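Side-chain contacts in mucus binding protein (Lactobacillus reuteri, PDB 3I57), which is a cell-wall-anchored surface protein that probably binds mucus, and of which this type 2 repeat can also bind immunoglobulins: residues E36-K39 with K40-D44; H84-A87 with D88-G92; Y102-A105 with N106-A110; P158-A161 with V162-R165. All coordinates share one frame; numbering follows the deposited sequence.

How the interactions relate
Four short local contacts are strung along an elongated repeat, in series along the sequence. Interaction 1 lies on helix 35-43 in the mucin binding domain; interaction 2 lies in the loop between strands 67-80 and 93-104, and the centres of interactions 1 and 2 are about 25 Å apart. Interactions 3 and 4 sit in the Muc B2-like domain, about 15 Å apart between centres with nearest atoms about 6 Å apart, and both border strand 176-183. Interactions 1 and 3, by contrast, are about 67 Å apart, centre to centre, on opposite sides of the chain's centre. None of the four touches another, so each is a local feature of its own helix, loop, hairpin or strand entry, spaced along a long, thin molecule.

Interaction 1. Residues E36-K39 with K40-D44; sequences EGIK and KFEGD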
loop_
_atom_site.group_PDB
_atom_site.type_symbol
_atom_site.label_atom_id
_atom_site.label_comp_id
_atom_site.label_asym_id
_atom_site.label_seq_id
_atom_site.Cartn_x
_atom_site.Cartn_y
_atom_site.Cartn_z
ATOM N N GLU A 36 17.395 -5.202 -24.596
ATOM C CA GLU A 36 16.868 -3.855 -24.478
ATOM C C GLU A 36 15.435 -3.829 -23.953
ATOM O O GLU A 36 15.084 -2.973 -23.153
ATOM C CB GLU A 36 16.964 -3.093 -25.806
ATOM C CG GLU A 36 18.392 -2.597 -26.061
ATOM C CD GLU A 36 18.605 -2.138 -27.495
ATOM O OE1 GLU A 36 17.629 -2.137 -28.278
ATOM O OE2 GLU A 36 19.753 -1.779 -27.836
ATOM N N GLY A 37 14.601 -4.747 -24.420
ATOM C CA GLY A 37 13.205 -4.735 -23.993
ATOM C C GLY A 37 13.112 -5.065 -22.514
ATOM O O GLY A 37 12.345 -4.454 -21.762
ATOM N N ILE A 38 13.891 -6.051 -22.082
ATOM C CA ILE A 38 13.930 -6.373 -20.645
ATOM C C ILE A 38 14.401 -5.164 -19.829
ATOM O O ILE A 38 13.768 -4.783 -18.836
ATOM C CB ILE A 38 14.778 -7.628 -20.364
ATOM C CG1 ILE A 38 14.048 -8.883 -20.869
ATOM C CG2 ILE A 38 15.089 -7.767 -18.872
ATOM C CD1 ILE A 38 15.002 -10.121 -21.066
ATOM N N LYS A 39 15.489 -4.535 -20.258
ATOM C CA LYS A 39 15.951 -3.321 -19.568
ATOM C C LYS A 39 14.872 -2.232 -19.450
ATOM O O LYS A 39 14.696 -1.623 -18.372
ATOM C CB LYS A 39 17.184 -2.769 -20.276
ATOM C CG LYS A 39 17.806 -1.553 -19.621
ATOM C CD LYS A 39 19.128 -1.247 -20.360
ATOM C CE LYS A 39 19.648 0.165 -20.099
ATOM N NZ LYS A 39 20.448 0.279 -18.859
ATOM N N LYS A 40 14.163 -1.984 -20.544
ATOM C CA LYS A 40 13.105 -0.990 -20.577
ATOM C C LYS A 40 12.005 -1.293 -19.555
ATOM O O LYS A 40 11.659 -0.442 -18.718
ATOM C CB LYS A 40 12.536 -0.853 -21.989
ATOM C CG LYS A 40 11.426 0.217 -22.164
ATOM C CD LYS A 40 10.060 -0.314 -21.727
ATOM C CE LYS A 40 8.936 0.732 -21.949
ATOM N NZ LYS A 40 9.260 2.021 -21.258
ATOM N N PHE A 41 11.462 -2.502 -19.596
ATOM C CA PHE A 41 10.402 -2.828 -18.648
ATOM C C PHE A 41 10.883 -2.879 -17.186
ATOM O O PHE A 41 10.165 -2.443 -16.276
ATOM C CB PHE A 41 9.622 -4.070 -19.097
ATOM C CG PHE A 41 8.819 -3.811 -20.345
ATOM C CD1 PHE A 41 7.736 -2.936 -20.301
ATOM C CD2 PHE A 41 9.179 -4.360 -21.553
ATOM C CE1 PHE A 41 7.018 -2.653 -21.438
ATOM C CE2 PHE A 41 8.469 -4.056 -22.713
ATOM C CZ PHE A 41 7.386 -3.225 -22.651
ATOM N N GLU A 42 12.115 -3.341 -16.957
ATOM C CA GLU A 42 12.646 -3.319 -15.588
ATOM C C GLU A 42 12.787 -1.861 -15.105
ATOM O O GLU A 42 12.582 -1.569 -13.940
ATOM C CB GLU A 42 13.908 -4.199 -15.461
ATOM C CG GLU A 42 13.571 -5.724 -15.644
ATOM C CD GLU A 42 14.672 -6.697 -15.162
ATOM O OE1 GLU A 42 15.847 -6.356 -15.348
ATOM O OE2 GLU A 42 14.368 -7.811 -14.613
ATOM N N GLY A 43 13.020 -0.942 -16.033
ATOM C CA GLY A 43 13.032 0.481 -15.717
ATOM C C GLY A 43 11.664 1.037 -15.365
ATOM O O GLY A 43 11.568 2.123 -14.792
ATOM N N ASP A 44 10.595 0.327 -15.726
ATOM C CA ASP A 44 9.247 0.730 -15.355
ATOM C C ASP A 44 8.758 -0.077 -14.143
ATOM O O ASP A 44 7.579 -0.102 -13.867
ATOM C CB ASP A 44 8.256 0.549 -16.507
ATOM C CG ASP A 44 8.575 1.448 -17.716
ATOM O OD1 ASP A 44 9.286 2.430 -17.533
ATOM O OD2 ASP A 44 8.095 1.171 -18.822
#
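Four successive i to i+4 bonds join E36-K39 to K40-D44, from K40 N, F41 N, E42 N and G43 N to the carbonyls of E36, G37, I38 and K39. The straightest runs from F41 N to G37 O, 3.0 Å at 175°; that from G43 N to K39 O, the last of the four, is bent to 144°. K40 NZ reaches D44 OD2 at 2.8 Å, a salt bridge meeting the syn side of the carboxylate. On its way the lysine chain, bent about its CB-CG bond (chi2 -82°), lays CD over the centre of the F41 ring, 3.7 Å above its plane. This is helix 35-43 of the mucin binding domain, resting on the sheet of a beta-grasp fold: F41 meets the rings of Y8 and F73, and I38 touches L48 and V71. Between I38 and E42 the side chains run side by side, with I38 CG2 3.9 Å from E42 OE1, while E42 OE2 accepts from L48 N of strand 46-51. G37 O comes 3.2 Å from F41 CD2, oblique to the ring.

Interaction 2. Residues H84-A87 with D88-G92; sequences HSSA and DGTKG
Three donors converge on D88 OD1, among them the hydroxyl of S86 across the contact. S86 OG gives the shortest bond, 2.6 Å to D88 OD1, and comes from above the carboxylate plane. T90 OG1 donates to the same D88 OD1 at 2.8 Å, on the syn side, whereas T90 N reaches it at 3.2 Å, again well out of the plane. The last of these makes an Asx turn, the aspartate oxygen accepting from the backbone two residues on. It overlaps the type I beta turn from S86 to G89, closed by G89 N donating to S86 O over 2.8 Å. D88 CG sits between the backbone N and the carbonyl carbon (chi1 67°), a position that folds the carboxylate back over the turn; together the three bonds fix its rotation and would favour the charged form. G89 takes a positive phi of 73°, which suits glycine. Behind the turn the two chain limbs are bridged by water instead of by direct backbone bonds: one water accepts from S86 N and donates to T90 O, and another links H84 O with G92 N. The loop lies between strands 67-80 and 93-104, near the middle of the elongated chain, where S86 OG is bonded to V133 N of strand 133-135, A87 pairs through its backbone with G131, and G92 does so with R122 of strand 112-127.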
loop_
_atom_site.group_PDB
_atom_site.type_symbol
_atom_site.label_atom_id
_atom_site.label_comp_id
_atom_site.label_asym_id
_atom_site.label_seq_id
_atom_site.Cartn_x
_atom_site.Cartn_y
_atom_site.Cartn_z
ATOM N N HIS A 84 6.215 5.834 4.031
ATOM C CA HIS A 84 6.316 5.845 2.572
ATOM C C HIS A 84 4.988 6.246 1.936
ATOM O O HIS A 84 3.920 5.900 2.446
ATOM C CB HIS A 84 6.797 4.491 2.060
ATOM C CG HIS A 84 7.297 4.530 0.646
ATOM N ND1 HIS A 84 8.630 4.396 0.318
ATOM C CD2 HIS A 84 6.636 4.692 -0.520
ATOM C CE1 HIS A 84 8.768 4.462 -0.999
ATOM N NE2 HIS A 84 7.572 4.636 -1.531
ATOM N N SER A 85 5.050 6.994 0.838
ATOM C CA SER A 85 3.826 7.381 0.141
ATOM C C SER A 85 3.368 6.238 -0.770
ATOM O O SER A 85 4.134 5.310 -1.053
ATOM C CB SER A 85 4.022 8.663 -0.673
ATOM O OG SER A 85 5.021 8.473 -1.662
ATOM N N SER A 86 2.111 6.303 -1.176
ATOM C CA SER A 86 1.513 5.335 -2.082
ATOM C C SER A 86 0.660 6.042 -3.123
ATOM O O SER A 86 -0.080 6.990 -2.831
ATOM C CB SER A 86 0.649 4.349 -1.293
ATOM O OG SER A 86 -0.011 3.432 -2.161
ATOM N N ALA A 87 0.758 5.554 -4.347
ATOM C CA ALA A 87 0.109 6.180 -5.468
ATOM C C ALA A 87 -1.419 6.185 -5.338
ATOM O O ALA A 87 -2.087 6.996 -5.981
ATOM C CB ALA A 87 0.559 5.481 -6.774
ATOM N N ASP A 88 -1.982 5.283 -4.530
ATOM C CA ASP A 88 -3.429 5.281 -4.292
ATOM C C ASP A 88 -3.821 6.127 -3.079
ATOM O O ASP A 88 -4.967 6.076 -2.633
ATOM C CB ASP A 88 -3.997 3.855 -4.184
ATOM C CG ASP A 88 -3.504 3.109 -2.956
ATOM O OD1 ASP A 88 -2.622 3.647 -2.228
ATOM O OD2 ASP A 88 -3.989 1.973 -2.734
ATOM N N GLY A 89 -2.862 6.891 -2.562
ATOM C CA GLY A 89 -3.079 7.824 -1.426
ATOM C C GLY A 89 -3.264 7.195 -0.045
ATOM O O GLY A 89 -3.524 7.899 0.927
ATOM N N THR A 90 -3.113 5.886 0.064
ATOM C CA THR A 90 -3.211 5.231 1.386
ATOM C C THR A 90 -1.943 5.515 2.168
ATOM O O THR A 90 -0.902 5.797 1.581
ATOM C CB THR A 90 -3.460 3.722 1.288
ATOM O OG1 THR A 90 -2.433 3.120 0.488
ATOM C CG2 THR A 90 -4.808 3.451 0.639
ATOM N N LYS A 91 -2.022 5.439 3.499
ATOM C CA LYS A 91 -0.878 5.780 4.326
ATOM C C LYS A 91 -0.499 4.655 5.253
ATOM O O LYS A 91 -1.324 3.770 5.553
ATOM C CB LYS A 91 -1.180 7.012 5.180
ATOM C CG LYS A 91 -1.223 8.295 4.393
ATOM C CD LYS A 91 -1.566 9.461 5.298
ATOM C CE LYS A 91 -1.990 10.659 4.480
ATOM N NZ LYS A 91 -0.933 11.162 3.563
ATOM N N GLY A 92 0.742 4.713 5.728
ATOM C CA GLY A 92 1.230 3.797 6.762
ATOM C C GLY A 92 0.984 4.233 8.199
ATOM O O GLY A 92 1.464 3.600 9.137
HETATM O O HOH W 1 2.752 6.560 4.752
HETATM O O HOH W 2 0.300 8.060 0.436
#

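Interaction 3. Residues Y102-A105 with N106-A110; sequences YKYA and NGTKA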
loop_
_atom_site.group_PDB
_atom_site.type_symbol
_atom_site.label_atom_id
_atom_site.label_comp_id
_atom_site.label_asym_id
_atom_site.label_seq_id
_atom_site.Cartn_x
_atom_site.Cartn_y
_atom_site.Cartn_z
ATOM N N TYR A 102 -17.084 17.513 29.689
ATOM C CA TYR A 102 -17.261 17.767 31.133
ATOM C C TYR A 102 -18.590 18.464 31.319
ATOM O O TYR A 102 -18.801 19.563 30.790
ATOM C CB TYR A 102 -16.120 18.611 31.729
ATOM C CG TYR A 102 -14.764 17.978 31.549
ATOM C CD1 TYR A 102 -14.388 16.847 32.284
ATOM C CD2 TYR A 102 -13.883 18.474 30.587
ATOM C CE1 TYR A 102 -13.152 16.242 32.083
ATOM C CE2 TYR A 102 -12.664 17.887 30.367
ATOM C CZ TYR A 102 -12.287 16.785 31.112
ATOM O OH TYR A 102 -11.053 16.220 30.845
ATOM N N LYS A 103 -19.488 17.808 32.045
ATOM C CA LYS A 103 -20.884 18.249 32.143
ATOM C C LYS A 103 -21.434 18.140 33.550
ATOM O O LYS A 103 -20.945 17.363 34.362
ATOM C CB LYS A 103 -21.769 17.411 31.210
ATOM C CG LYS A 103 -21.407 17.521 29.703
ATOM C CD LYS A 103 -22.274 16.609 28.821
ATOM C CE LYS A 103 -21.963 16.773 27.324
ATOM N NZ LYS A 103 -22.999 16.094 26.456
ATOM N N TYR A 104 -22.489 18.903 33.837
ATOM C CA TYR A 104 -23.222 18.700 35.066
ATOM C C TYR A 104 -24.287 17.636 34.760
ATOM O O TYR A 104 -24.364 17.181 33.631
ATOM C CB TYR A 104 -23.808 20.039 35.549
ATOM C CG TYR A 104 -22.760 21.056 35.939
ATOM C CD1 TYR A 104 -22.076 20.940 37.129
ATOM C CD2 TYR A 104 -22.460 22.154 35.112
ATOM C CE1 TYR A 104 -21.130 21.850 37.496
ATOM C CE2 TYR A 104 -21.508 23.077 35.475
ATOM C CZ TYR A 104 -20.854 22.929 36.682
ATOM O OH TYR A 104 -19.888 23.818 37.078
ATOM N N ALA A 105 -25.105 17.226 35.731
ATOM C CA ALA A 105 -26.084 16.143 35.497
ATOM C C ALA A 105 -27.132 16.384 34.402
ATOM O O ALA A 105 -27.643 15.436 33.820
ATOM C CB ALA A 105 -26.762 15.735 36.782
ATOM N N ASN A 106 -27.468 17.636 34.119
ATOM C CA ASN A 106 -28.519 17.885 33.139
ATOM C C ASN A 106 -27.972 18.021 31.726
ATOM O O ASN A 106 -28.704 18.353 30.778
ATOM C CB ASN A 106 -29.306 19.123 33.504
ATOM C CG ASN A 106 -28.467 20.373 33.452
ATOM O OD1 ASN A 106 -27.238 20.314 33.317
ATOM N ND2 ASN A 106 -29.121 21.520 33.579
ATOM N N GLY A 107 -26.678 17.774 31.589
ATOM C CA GLY A 107 -26.060 17.844 30.290
ATOM C C GLY A 107 -25.493 19.209 30.025
ATOM O O GLY A 107 -24.907 19.444 28.957
ATOM N N THR A 108 -25.652 20.134 30.967
ATOM C CA THR A 108 -25.068 21.448 30.719
ATOM C C THR A 108 -23.550 21.366 30.908
ATOM O O THR A 108 -23.032 20.506 31.647
ATOM C CB THR A 108 -25.673 22.621 31.565
ATOM O OG1 THR A 108 -25.278 22.515 32.930
ATOM C CG2 THR A 108 -27.193 22.663 31.458
ATOM N N LYS A 109 -22.850 22.268 30.239
ATOM C CA LYS A 109 -21.405 22.197 30.158
ATOM C C LYS A 109 -20.708 22.692 31.424
ATOM O O LYS A 109 -21.023 23.763 31.942
ATOM C CB LYS A 109 -20.924 23.024 28.976
ATOM C CG LYS A 109 -19.436 22.892 28.744
ATOM C CD LYS A 109 -19.032 23.701 27.546
ATOM C CE LYS A 109 -18.032 22.948 26.696
ATOM N NZ LYS A 109 -17.719 23.801 25.517
ATOM N N ALA A 110 -19.740 21.921 31.904
ATOM C CA ALA A 110 -18.999 22.278 33.116
ATOM C C ALA A 110 -17.606 22.839 32.838
ATOM O O ALA A 110 -17.118 23.684 33.576
ATOM C CB ALA A 110 -18.916 21.068 34.044
HETATM O O HOH W 3 -25.278 17.565 26.333
HETATM O O HOH W 4 -18.640 25.225 35.098
#
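Backbone bonds tie Y102-A105 to N106-A110 at three points. A110 N donates to Y102 O and Y104 N to T108 O, each at 2.8 Å, flanking the non-hydrogen-bonded antiparallel pair K103 and K109. G107 N then closes a type I beta turn onto Y104 O at 3.1 Å. Among side-chain bonds, N106 OD1 takes two donors from one residue: T108 N at 2.8 Å, from above the amide plane, and T108 OG1, in that plane on a lone pair. The first is an Asx turn, and the asparagine reaches it with CG held between its backbone N and carbonyl carbon (chi1 65°). The backbone bonds and the turn make a short beta hairpin between strand 93-104 and the weakly bonded strand 109-110 in the Muc B2-like domain, its root lying against strand 176-183, where A110 and Y102 both touch Y181. Two waters add bridges, one from K103 NZ to G107 O, the other between Y104 OH and A110 O. In the apolar packing, A110 CB makes a CH-pi contact over one face of the Y104 ring, 3.8 Å from its centroid and 19° off the normal, while T108 OG1 stands at the ring's edge. Replacing Y104 by an alanine would probably leave A110 CB without its aromatic cover and the water at A110 O without its phenolic partner. Y104 also meets the ring of Y156, and Y102 CB packs 4.4 Å from A110 CB.

Interaction 4. Residues P158-A161 with V162-R165; sequences PSEA and VVKR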
loop_
_atom_site.group_PDB
_atom_site.type_symbol
_atom_site.label_atom_id
_atom_site.label_comp_id
_atom_site.label_asym_id
_atom_site.label_seq_id
_atom_site.Cartn_x
_atom_site.Cartn_y
_atom_site.Cartn_z
ATOM N N PRO A 158 -15.810 15.381 40.136
ATOM C CA PRO A 158 -16.007 14.692 38.861
ATOM C C PRO A 158 -16.247 13.183 39.047
ATOM O O PRO A 158 -15.750 12.595 40.008
ATOM C CB PRO A 158 -14.690 14.956 38.140
ATOM C CG PRO A 158 -13.657 14.977 39.263
ATOM C CD PRO A 158 -14.390 15.625 40.434
ATOM N N SER A 159 -16.973 12.567 38.124
ATOM C CA SER A 159 -17.265 11.152 38.159
ATOM C C SER A 159 -15.996 10.334 37.954
ATOM O O SER A 159 -15.900 9.203 38.424
ATOM C CB SER A 159 -18.270 10.796 37.073
ATOM O OG SER A 159 -17.834 11.291 35.823
ATOM N N GLU A 160 -15.022 10.907 37.262
ATOM C CA GLU A 160 -13.742 10.236 37.076
ATOM C C GLU A 160 -12.666 11.289 37.125
ATOM O O GLU A 160 -12.693 12.265 36.358
ATOM C CB GLU A 160 -13.698 9.469 35.741
ATOM C CG GLU A 160 -12.433 8.616 35.591
ATOM C CD GLU A 160 -12.509 7.711 34.364
ATOM O OE1 GLU A 160 -11.560 6.927 34.136
ATOM O OE2 GLU A 160 -13.505 7.811 33.627
ATOM N N ALA A 161 -11.745 11.126 38.062
ATOM C CA ALA A 161 -10.767 12.151 38.320
ATOM C C ALA A 161 -9.700 12.249 37.238
ATOM O O ALA A 161 -9.296 13.342 36.867
ATOM C CB ALA A 161 -10.127 11.963 39.721
ATOM N N VAL A 162 -9.264 11.093 36.738
ATOM C CA VAL A 162 -8.246 11.029 35.707
ATOM C C VAL A 162 -8.720 10.005 34.694
ATOM O O VAL A 162 -8.999 8.860 35.050
ATOM C CB VAL A 162 -6.864 10.635 36.289
ATOM C CG1 VAL A 162 -5.882 10.339 35.199
ATOM C CG2 VAL A 162 -6.319 11.786 37.142
ATOM N N VAL A 163 -8.862 10.438 33.443
ATOM C CA VAL A 163 -9.355 9.550 32.390
ATOM C C VAL A 163 -8.189 8.947 31.615
ATOM O O VAL A 163 -7.436 9.662 30.974
ATOM C CB VAL A 163 -10.291 10.320 31.446
ATOM C CG1 VAL A 163 -10.710 9.461 30.282
ATOM C CG2 VAL A 163 -11.503 10.799 32.235
ATOM N N LYS A 164 -8.039 7.636 31.741
ATOM C CA LYS A 164 -7.031 6.861 31.034
ATOM C C LYS A 164 -7.735 5.839 30.168
ATOM O O LYS A 164 -8.464 4.964 30.658
ATOM C CB LYS A 164 -6.118 6.145 32.037
ATOM C CG LYS A 164 -5.345 7.117 32.957
ATOM C CD LYS A 164 -4.422 6.331 33.889
ATOM C CE LYS A 164 -3.702 7.234 34.885
ATOM N NZ LYS A 164 -4.189 7.055 36.287
ATOM N N ARG A 165 -7.559 5.959 28.862
ATOM C CA ARG A 165 -8.167 4.975 27.952
ATOM C C ARG A 165 -7.172 4.629 26.856
ATOM O O ARG A 165 -6.159 5.303 26.706
ATOM C CB ARG A 165 -9.417 5.564 27.278
ATOM C CG ARG A 165 -10.536 6.005 28.236
ATOM C CD ARG A 165 -11.255 4.797 28.867
ATOM N NE ARG A 165 -12.462 5.260 29.549
ATOM C CZ ARG A 165 -12.460 5.786 30.778
ATOM N NH1 ARG A 165 -11.331 5.859 31.467
ATOM N NH2 ARG A 165 -13.588 6.231 31.319
HETATM O O HOH W 5 -9.117 5.988 33.916
#
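From E160 the backbone, extended there, turns at A161 and straightens again at V162, which starts strand 162-168 and brings E160 alongside the residues that follow. The E160 side chain then runs out fully stretched, its chain extended from CB outward, and meets R165 coming from the opposite direction. The salt bridge is bidentate and end-on: R165 NH1 donates to E160 OE1 at 2.9 Å and R165 NH2 to E160 OE2 at 2.8 Å. Carboxylate and guanidinium planes lie only 22° apart, and the first bond is nearly straight at 173°. The arginine chain bends at chi2, -72°, which turns its end back toward the glutamate; R165 NH1 also donates to K164 O over 3.1 Å, a second bond that helps hold the guanidinium's rotation. Such an ion pair spans the entry into a strand of the small antiparallel sheet in the Muc B2-like domain, where V163 pairs through its backbone with L148 and A161 with S150. A lysine in place of R165 would probably lose the paired, coplanar grip, leaving one carboxylate oxygen of E160 without its cationic mate and K164 O without the donor from R165 NH1. Beneath the pair, V163 CG1 rests against one face of the guanidinium, 3.8 Å from its plane and toward its rim, and V163 CG2 approaches E160 OE2 at 3.9 Å. V163 itself packs on V100 and V179. At the guanidinium edge a water lies 2.6 Å from E160 OE1 and accepts from K164 N, joining the carboxylate to the strand backbone.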